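Local coordinates for galactose-binding like protein (Bacteroides thetaiotaomicron, PDB 7M1A), which is a SusE-like protein whose C-terminal galactose-binding-like domain holds a calcium ion and probably serves in recognising or processing carbohydrate, at residues A[45-50]-A[166-171]; A[84-89]-A[161-166]. All coordinates share one frame; numbering follows the deposited sequence.

Contact 1 (A[45-50]-A[166-171]). With CA (calcium ion), chain F; EDO (1,2-ethanediol), chain E.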
ATOM      1  N   LEU A  45      -0.102 -10.582  -6.063  1.00  6.36           N
ATOM      2  CA  LEU A  45       0.626  -9.416  -6.468  1.00  6.61           C
ATOM      3  C   LEU A  45       1.406  -9.753  -7.721  1.00  6.35           C
ATOM      4  O   LEU A  45       1.653 -10.946  -8.037  1.00  7.12           O
ATOM      5  CB  LEU A  45       1.503  -8.830  -5.347  1.00  6.92           C
ATOM      6  CG  LEU A  45       2.722  -9.659  -4.893  1.00  6.51           C
ATOM      7  CD1 LEU A  45       3.900  -9.619  -5.874  1.00  7.23           C
ATOM      8  CD2 LEU A  45       3.205  -9.140  -3.523  1.00  7.44           C
ATOM      9  N   HIS A  46       1.747  -8.698  -8.465  1.00  7.54           N
ATOM     10  CA  HIS A  46       2.427  -8.928  -9.732  1.00  8.16           C
ATOM     11  C   HIS A  46       3.192  -7.681 -10.140  1.00  7.64           C
ATOM     12  O   HIS A  46       2.600  -6.608 -10.209  1.00  8.31           O
ATOM     13  CB  HIS A  46       1.352  -9.257 -10.799  1.00  8.34           C
ATOM     14  CG  HIS A  46       1.897  -9.905 -12.016  1.00  9.62           C
ATOM     15  ND1 HIS A  46       3.012  -9.417 -12.743  1.00  9.37           N
ATOM     16  CD2 HIS A  46       1.435 -11.010 -12.659  1.00 10.52           C
ATOM     17  CE1 HIS A  46       3.186 -10.262 -13.767  1.00 11.51           C
ATOM     18  NE2 HIS A  46       2.249 -11.225 -13.717  1.00 12.53           N
ATOM     19  N   THR A  47       4.520  -7.778 -10.375  1.00  6.91           N
ATOM     20  CA  THR A  47       5.298  -6.590 -10.740  1.00  8.00           C
ATOM     21  C   THR A  47       5.277  -6.270 -12.227  1.00  8.50           C
ATOM     22  O   THR A  47       5.890  -5.263 -12.610  1.00 11.39           O
ATOM     23  CB  THR A  47       6.770  -6.780 -10.338  1.00  6.97           C
ATOM     24  OG1 THR A  47       7.360  -7.889 -11.023  1.00  8.26           O
ATOM     25  CG2 THR A  47       6.931  -7.019  -8.844  1.00  7.72           C
ATOM     26  N   GLY A  48       4.558  -7.092 -13.038  1.00  9.11           N
ATOM     27  CA  GLY A  48       4.519  -6.838 -14.474  1.00  9.45           C
ATOM     28  C   GLY A  48       5.574  -7.662 -15.220  1.00  9.56           C
ATOM     29  O   GLY A  48       6.128  -8.654 -14.722  1.00  9.94           O
ATOM     30  N   THR A  49       5.838  -7.238 -16.462  1.00 10.31           N
ATOM     31  CA  THR A  49       6.783  -7.926 -17.354  1.00 10.34           C
ATOM     32  C   THR A  49       7.762  -6.945 -17.961  1.00 11.21           C
ATOM     33  O   THR A  49       8.470  -7.340 -18.854  1.00 12.73           O
ATOM     34  CB  THR A  49       6.034  -8.671 -18.463  1.00 11.01           C
ATOM     35  OG1 THR A  49       5.169  -7.780 -19.179  1.00 13.30           O
ATOM     36  CG2 THR A  49       5.125  -9.746 -17.900  1.00 12.15           C
ATOM     37  N   GLY A  50       7.810  -5.700 -17.507  1.00 11.74           N
ATOM     38  CA  GLY A  50       8.860  -4.780 -17.956  1.00 13.15           C
ATOM     39  C   GLY A  50      10.242  -5.236 -17.478  1.00 11.60           C
ATOM     40  O   GLY A  50      10.394  -5.905 -16.444  1.00 11.88           O
ATOM     41  N   TYR A 166      13.586 -10.635 -13.496  1.00  9.20           N
ATOM     42  CA  TYR A 166      13.578 -10.144 -12.115  1.00  8.23           C
ATOM     43  C   TYR A 166      12.143  -9.916 -11.594  1.00  7.88           C
ATOM     44  O   TYR A 166      12.002  -9.626 -10.411  1.00  9.44           O
ATOM     45  CB  TYR A 166      14.353  -8.822 -11.992  1.00  8.89           C
ATOM     46  CG  TYR A 166      15.838  -8.927 -12.169  1.00  8.84           C
ATOM     47  CD1 TYR A 166      16.595  -9.896 -11.525  1.00 10.02           C
ATOM     48  CD2 TYR A 166      16.478  -8.153 -13.133  1.00 10.93           C
ATOM     49  CE1 TYR A 166      17.995  -9.987 -11.691  1.00 12.43           C
ATOM     50  CE2 TYR A 166      17.853  -8.248 -13.329  1.00 15.80           C
ATOM     51  CZ  TYR A 166      18.607  -9.187 -12.632  1.00 14.42           C
ATOM     52  OH  TYR A 166      19.965  -9.264 -12.799  1.00 20.57           O
ATOM     53  N   ASN A 167      11.103 -10.021 -12.463  1.00  8.31           N
ATOM     54  CA  ASN A 167       9.726  -9.817 -12.033  1.00  8.51           C
ATOM     55  C   ASN A 167       9.301 -10.878 -11.028  1.00  7.72           C
ATOM     56  O   ASN A 167       9.862 -11.952 -10.954  1.00  7.91           O
ATOM     57  CB  ASN A 167       8.823  -9.685 -13.270  1.00  8.39           C
ATOM     58  CG  ASN A 167       9.068  -8.357 -13.945  1.00  7.29           C
ATOM     59  OD1 ASN A 167       8.707  -7.299 -13.388  1.00  8.68           O
ATOM     60  ND2 ASN A 167       9.645  -8.369 -15.137  1.00  8.66           N
ATOM     61  N   ILE A 168       8.211 -10.585 -10.327  1.00  7.00           N
ATOM     62  CA  ILE A 168       7.640 -11.597  -9.456  1.00  7.09           C
ATOM     63  C   ILE A 168       6.111 -11.486  -9.424  1.00  6.34           C
ATOM     64  O   ILE A 168       5.537 -10.393  -9.369  1.00  7.89           O
ATOM     65  CB  ILE A 168       8.248 -11.538  -8.017  1.00  6.88           C
ATOM     66  CG1 ILE A 168       7.743 -12.670  -7.112  1.00  8.01           C
ATOM     67  CG2 ILE A 168       8.012 -10.152  -7.397  1.00  8.84           C
ATOM     68  CD1 ILE A 168       8.473 -12.779  -5.803  1.00  8.66           C
ATOM     69  N   CYS A 169       5.422 -12.648  -9.384  1.00  7.03           N
ATOM     70  CA  CYS A 169       3.999 -12.686  -9.056  1.00  7.01           C
ATOM     71  C   CYS A 169       3.782 -13.956  -8.193  1.00  6.92           C
ATOM     72  O   CYS A 169       4.425 -14.984  -8.400  1.00  7.26           O
ATOM     73  CB  CYS A 169       3.141 -12.731 -10.329  1.00  9.18           C
ATOM     74  SG  CYS A 169       3.373 -14.151 -11.428  1.00  9.49           S
ATOM     75  N   PHE A 170       2.804 -13.905  -7.298  1.00  6.41           N
ATOM     76  CA  PHE A 170       2.435 -15.046  -6.475  1.00  7.09           C
ATOM     77  C   PHE A 170       1.119 -14.727  -5.757  1.00  5.92           C
ATOM     78  O   PHE A 170       0.667 -13.549  -5.815  1.00  6.75           O
ATOM     79  CB  PHE A 170       3.516 -15.520  -5.493  1.00  7.76           C
ATOM     80  CG  PHE A 170       3.825 -14.557  -4.396  1.00  5.52           C
ATOM     81  CD1 PHE A 170       4.643 -13.430  -4.657  1.00  7.23           C
ATOM     82  CD2 PHE A 170       3.366 -14.752  -3.111  1.00  6.95           C
ATOM     83  CE1 PHE A 170       4.990 -12.539  -3.634  1.00  7.32           C
ATOM     84  CE2 PHE A 170       3.710 -13.842  -2.082  1.00  6.46           C
ATOM     85  CZ  PHE A 170       4.492 -12.739  -2.376  1.00  7.71           C
ATOM     86  N   THR A 171       0.492 -15.743  -5.100  1.00  6.69           N
ATOM     87  CA  THR A 171      -0.846 -15.565  -4.558  1.00  5.92           C
ATOM     88  C   THR A 171      -0.877 -15.400  -3.029  1.00  6.05           C
ATOM     89  O   THR A 171      -1.855 -14.742  -2.542  1.00  6.95           O
ATOM     90  CB  THR A 171      -1.812 -16.680  -4.987  1.00  7.00           C
ATOM     91  OG1 THR A 171      -3.112 -16.409  -4.449  1.00  8.27           O
ATOM     92  CG2 THR A 171      -1.414 -18.067  -4.490  1.00  8.19           C
TER
HETATM   93 CA    CA F 404      -3.848 -14.591  -1.405  1.00  8.73          CA
HETATM   94  C1  EDO E 403       2.621 -12.238 -17.294  1.00 22.77           C
HETATM   95  O1  EDO E 403       2.247 -12.685 -16.016  1.00 23.38           O
HETATM   96  C2  EDO E 403       1.913 -13.020 -18.379  1.00 27.45           C
HETATM   97  O2  EDO E 403       0.634 -13.093 -17.878  1.00 35.02           O
HETATM   98  O   HOH W   1       7.726  -5.031 -14.639  1.00 12.23           O
HETATM   99  O   HOH W   2      -5.418 -14.561  -3.152  1.00  9.40           O
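Thr47 OG1 is gripped from two directions by the segment opposite: it accepts the backbone N-H of Ile168 at 2.9 Å and gives its own proton to Asn167 OD1 at 2.8 Å. Its position between the backbone N and the carbonyl carbon (chi1 62°) aims it at both, while Thr47 CG2 rests on Ile168 CG2, so a threonine serves polar and apolar neighbours together. The hydroxyl meets OD1 in the carbonyl plane, on a lone pair. The other branch of this amide, Asn167 ND2, reaches Gly50 O almost straight at 2.9 Å (171°). An alanine in place of Asn167 would probably leave the Thr47 hydroxyl without the acceptor for its proton and Gly50 O without its amide donor, letting the loop at 48-50 drift. Gly48 suits its backbone angles, at which a CB would press on the preceding carbonyl O; its N-H bonds to His46 ND1 near the ring plane, fixing the imidazole's rotation. Cys169 CB packs over one imidazole face, 3.6 Å from the ring centroid, and NE2 donates at the ring edge to a 1,2-ethanediol, probably from the crystallisation liquor. Further along, Leu45 and Phe170 form an antiparallel hydrogen-bonded pair, and Leu45 CD1 and CD2 each approach Phe170 CE1 at 3.8 Å. Just beyond, Thr171 O binds the calcium ion with Tyr28, Asn31, Arg33 and Glu172. The chemistry thus changes along the pairing: strand bonds near the metal give way to side-chain bonds that carry the attachment on past the end of the strands.

Contact 2 (A[84-89]-A[161-166]). With EDO (1,2-ethanediol), chain E.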
ATOM      1  N   ASN A  84       6.500 -21.327 -13.999  1.00  9.90           N
ATOM      2  CA  ASN A  84       6.342 -20.686 -15.300  1.00 11.25           C
ATOM      3  C   ASN A  84       6.041 -19.207 -15.014  1.00 10.01           C
ATOM      4  O   ASN A  84       5.893 -18.764 -13.867  1.00 10.75           O
ATOM      5  CB  ASN A  84       5.197 -21.392 -16.064  1.00 13.70           C
ATOM      6  CG  ASN A  84       5.389 -21.357 -17.576  1.00 15.06           C
ATOM      7  OD1 ASN A  84       6.004 -20.427 -18.107  1.00 15.54           O
ATOM      8  ND2 ASN A  84       4.890 -22.383 -18.262  1.00 16.64           N
ATOM      9  N   ASP A  85       5.873 -18.418 -16.074  1.00 12.11           N
ATOM     10  CA  ASP A  85       5.393 -17.048 -15.968  1.00 11.30           C
ATOM     11  C   ASP A  85       6.393 -16.266 -15.078  1.00  9.72           C
ATOM     12  O   ASP A  85       7.605 -16.524 -15.139  1.00 10.87           O
ATOM     13  CB  ASP A  85       3.909 -17.016 -15.544  1.00 13.48           C
ATOM     14  CG  ASP A  85       3.235 -15.705 -15.934  1.00 13.66           C
ATOM     15  OD1 ASP A  85       3.288 -14.701 -15.161  1.00 14.06           O
ATOM     16  OD2 ASP A  85       2.696 -15.652 -17.030  1.00 23.49           O
HETATM   17  N   MSE A  86       5.893 -15.316 -14.272  1.00  9.59           N
HETATM   18  CA  MSE A  86       6.779 -14.520 -13.439  1.00  7.66           C
HETATM   19  C   MSE A  86       6.836 -15.114 -12.019  1.00  7.79           C
HETATM   20  O   MSE A  86       7.230 -14.428 -11.054  1.00  8.03           O
HETATM   21  CB  MSE A  86       6.406 -13.040 -13.390  1.00  8.79           C
HETATM   22  CG  MSE A  86       6.193 -12.405 -14.747  1.00 11.22           C
HETATM   23 SE   MSE A  86       7.685 -12.590 -15.998  1.00 14.05          SE
HETATM   24  CE  MSE A  86       6.710 -13.410 -17.480  1.00 14.90           C
ATOM     25  N   SER A  87       6.436 -16.373 -11.848  1.00  8.23           N
ATOM     26  CA  SER A  87       6.501 -17.009 -10.548  1.00  6.77           C
ATOM     27  C   SER A  87       7.951 -17.076 -10.082  1.00  7.52           C
ATOM     28  O   SER A  87       8.893 -17.335 -10.851  1.00  8.55           O
ATOM     29  CB  SER A  87       5.940 -18.387 -10.652  1.00  8.28           C
ATOM     30  OG  SER A  87       4.557 -18.330 -11.030  1.00  8.84           O
ATOM     31  N   PRO A  88       8.211 -16.868  -8.778  1.00  7.73           N
ATOM     32  CA  PRO A  88       9.623 -16.794  -8.326  1.00  6.70           C
ATOM     33  C   PRO A  88      10.287 -18.170  -8.373  1.00  7.47           C
ATOM     34  O   PRO A  88       9.674 -19.226  -8.101  1.00  9.17           O
ATOM     35  CB  PRO A  88       9.460 -16.260  -6.876  1.00  8.68           C
ATOM     36  CG  PRO A  88       8.086 -16.768  -6.455  1.00  6.97           C
ATOM     37  CD  PRO A  88       7.219 -16.657  -7.696  1.00  7.83           C
ATOM     38  N   ARG A  89      11.586 -18.144  -8.731  1.00  8.41           N
ATOM     39  CA  ARG A  89      12.379 -19.391  -8.726  1.00  9.52           C
ATOM     40  C   ARG A  89      13.498 -19.289  -7.690  1.00  8.87           C
ATOM     41  O   ARG A  89      13.659 -20.194  -6.871  1.00 10.70           O
ATOM     42  CB  ARG A  89      12.940 -19.685 -10.126  1.00  9.70           C
ATOM     43  CG  ARG A  89      13.762 -20.960 -10.162  1.00 10.38           C
ATOM     44  CD  ARG A  89      14.165 -21.300 -11.592  1.00 12.44           C
ATOM     45  NE  ARG A  89      14.882 -22.580 -11.634  1.00 14.17           N
ATOM     46  CZ  ARG A  89      15.385 -23.102 -12.750  1.00 16.11           C
ATOM     47  NH1 ARG A  89      15.288 -22.414 -13.884  1.00 17.27           N
ATOM     48  NH2 ARG A  89      15.899 -24.326 -12.739  1.00 17.74           N
ATOM     49  N   ASN A 161      13.014 -15.314 -11.735  1.00  8.52           N
ATOM     50  CA  ASN A 161      11.755 -16.031 -11.825  1.00  8.33           C
ATOM     51  C   ASN A 161      11.834 -17.137 -12.878  1.00 10.23           C
ATOM     52  O   ASN A 161      12.877 -17.387 -13.463  1.00 10.11           O
ATOM     53  CB  ASN A 161      10.566 -15.106 -12.135  1.00  8.86           C
ATOM     54  CG  ASN A 161      10.716 -14.342 -13.431  1.00  8.74           C
ATOM     55  OD1 ASN A 161      11.268 -14.874 -14.431  1.00  9.73           O
ATOM     56  ND2 ASN A 161      10.269 -13.099 -13.468  1.00  9.92           N
ATOM     57  N   TRP A 162      10.720 -17.828 -13.104  1.00  9.59           N
ATOM     58  CA  TRP A 162      10.738 -18.985 -14.019  1.00 10.30           C
ATOM     59  C   TRP A 162      10.844 -18.588 -15.489  1.00 11.58           C
ATOM     60  O   TRP A 162      10.969 -19.493 -16.324  1.00 15.63           O
ATOM     61  CB  TRP A 162       9.498 -19.867 -13.743  1.00  9.38           C
ATOM     62  CG  TRP A 162       9.700 -20.800 -12.588  1.00  8.94           C
ATOM     63  CD1 TRP A 162       9.319 -20.636 -11.260  1.00  9.96           C
ATOM     64  CD2 TRP A 162      10.503 -21.993 -12.642  1.00  9.91           C
ATOM     65  NE1 TRP A 162       9.796 -21.690 -10.510  1.00  9.49           N
ATOM     66  CE2 TRP A 162      10.527 -22.530 -11.342  1.00  9.45           C
ATOM     67  CE3 TRP A 162      11.220 -22.643 -13.677  1.00 11.49           C
ATOM     68  CZ2 TRP A 162      11.211 -23.715 -11.044  1.00 11.77           C
ATOM     69  CZ3 TRP A 162      11.907 -23.812 -13.384  1.00 12.29           C
ATOM     70  CH2 TRP A 162      11.902 -24.334 -12.074  1.00 11.76           C
ATOM     71  N   SER A 163      10.728 -17.287 -15.821  1.00 11.16           N
ATOM     72  CA  SER A 163      10.991 -16.773 -17.172  1.00 12.98           C
ATOM     73  C   SER A 163      12.377 -16.104 -17.222  1.00 11.47           C
ATOM     74  O   SER A 163      12.692 -15.452 -18.213  1.00 13.73           O
ATOM     75  CB  SER A 163       9.859 -15.793 -17.539  1.00 12.11           C
ATOM     76  OG  SER A 163       8.639 -16.527 -17.619  1.00 13.37           O
ATOM     77  N   ASN A 164      13.221 -16.364 -16.226  1.00 12.02           N
ATOM     78  CA  ASN A 164      14.613 -15.910 -16.272  1.00 11.91           C
ATOM     79  C   ASN A 164      14.736 -14.374 -16.208  1.00 13.05           C
ATOM     80  O   ASN A 164      15.721 -13.785 -16.690  1.00 12.90           O
ATOM     81  CB  ASN A 164      15.400 -16.469 -17.474  1.00 13.77           C
ATOM     82  CG  ASN A 164      16.894 -16.358 -17.252  1.00 17.69           C
ATOM     83  OD1 ASN A 164      17.366 -16.495 -16.120  1.00 22.75           O
ATOM     84  ND2 ASN A 164      17.654 -16.148 -18.320  1.00 29.33           N
ATOM     85  N   ASN A 165      13.826 -13.722 -15.478  1.00 11.04           N
ATOM     86  CA  ASN A 165      13.990 -12.292 -15.245  1.00  9.37           C
ATOM     87  C   ASN A 165      13.672 -11.948 -13.778  1.00  9.34           C
ATOM     88  O   ASN A 165      13.548 -12.813 -12.906  1.00 10.40           O
ATOM     89  CB  ASN A 165      13.304 -11.412 -16.307  1.00  9.76           C
ATOM     90  CG  ASN A 165      11.777 -11.528 -16.275  1.00 10.46           C
ATOM     91  OD1 ASN A 165      11.120 -11.089 -15.336  1.00 11.42           O
ATOM     92  ND2 ASN A 165      11.160 -12.111 -17.316  1.00 12.83           N
ATOM     93  N   TYR A 166      13.586 -10.635 -13.496  1.00  9.20           N
ATOM     94  CA  TYR A 166      13.578 -10.144 -12.115  1.00  8.23           C
ATOM     95  C   TYR A 166      12.143  -9.916 -11.594  1.00  7.88           C
ATOM     96  O   TYR A 166      12.002  -9.626 -10.411  1.00  9.44           O
ATOM     97  CB  TYR A 166      14.353  -8.822 -11.992  1.00  8.89           C
ATOM     98  CG  TYR A 166      15.838  -8.927 -12.169  1.00  8.84           C
ATOM     99  CD1 TYR A 166      16.595  -9.896 -11.525  1.00 10.02           C
ATOM    100  CD2 TYR A 166      16.478  -8.153 -13.133  1.00 10.93           C
ATOM    101  CE1 TYR A 166      17.995  -9.987 -11.691  1.00 12.43           C
ATOM    102  CE2 TYR A 166      17.853  -8.248 -13.329  1.00 15.80           C
ATOM    103  CZ  TYR A 166      18.607  -9.187 -12.632  1.00 14.42           C
ATOM    104  OH  TYR A 166      19.965  -9.264 -12.799  1.00 20.57           O
TER
HETATM  105  C1  EDO E 403       2.621 -12.238 -17.294  1.00 22.77           C
HETATM  106  O1  EDO E 403       2.247 -12.685 -16.016  1.00 23.38           O
HETATM  107  C2  EDO E 403       1.913 -13.020 -18.379  1.00 27.45           C
HETATM  108  O2  EDO E 403       0.634 -13.093 -17.878  1.00 35.02           O
HETATM  109  O   HOH W   3      14.374 -19.660 -14.606  1.00 22.75           O
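The guanidinium of Arg89 lies flat on the indole of Trp162, their planes 9° apart and their centres separated by 4.2 Å. The two side chains cross at about a right angle; in the arginine, CG is anti to the backbone N (chi1 -180°) and the chain stays extended from CG to NE, so the methylenes cross the ring ahead of the charged end. Arg89 CD sits 3.6 Å above the centroid of the six-membered ring, a CH-pi contact, while CZ3 of Trp162 lies under the middle of the guanidinium. Arginine fits here because it offers both a hydrophobic shaft and a flat cation that is likely to gain from the indole's electrons; a water in the guanidinium plane joins NH1 to Asn161 O. Trp162 NE1, in the five-membered ring, is hydrogen-bonded to Asn117 OD1. The backbone of the tryptophan is fixed too, its N-H bonding to Ser87 O at 2.9 Å. Next to it, Ser163 OG donates to Asp85 O at 2.7 Å, from above the carbonyl plane. Met86, a selenomethionine, runs side by side with Asn161, and its SE stands 3.7 Å from both Asn161 ND2 and Asn165 ND2. The Asn161 amide organises its own loop: OD1 accepts from Ser163 N at 2.8 Å and Asn165 N at 3.0 Å, which arrive on opposite faces of its plane, and ND2 bonds to Asn165 OD1. Asparagine suits this place by accepting and donating at once. The arrangement is an Asx turn built on a type I turn, docked against the type II' turn of Asn84 to Ser87, and it joins two inter-strand loops of the beta-rich galactose-binding-like fold.

How the contacts relate
From the N terminus the chain first passes through 45-50, then 84-89, and only after the strands and helix that follow does it come back through 161-171. Contact 1 therefore closes the longer loop and contact 2 a shorter one lying wholly within it; segments 161-166 and 166-171 run on from one another through Tyr166. Contact 1 adds the outer strand 45-46 to the four-stranded sheet, whereas contact 2 fastens the turn leading into strand 88-96 of the larger sheet. Probable hydrogen bonds from Cys169 N to Met86 O and from Asn161 ND2 to Asn167 O join them directly, so the 161-171 segment ties both sheets together on its way to the calcium site.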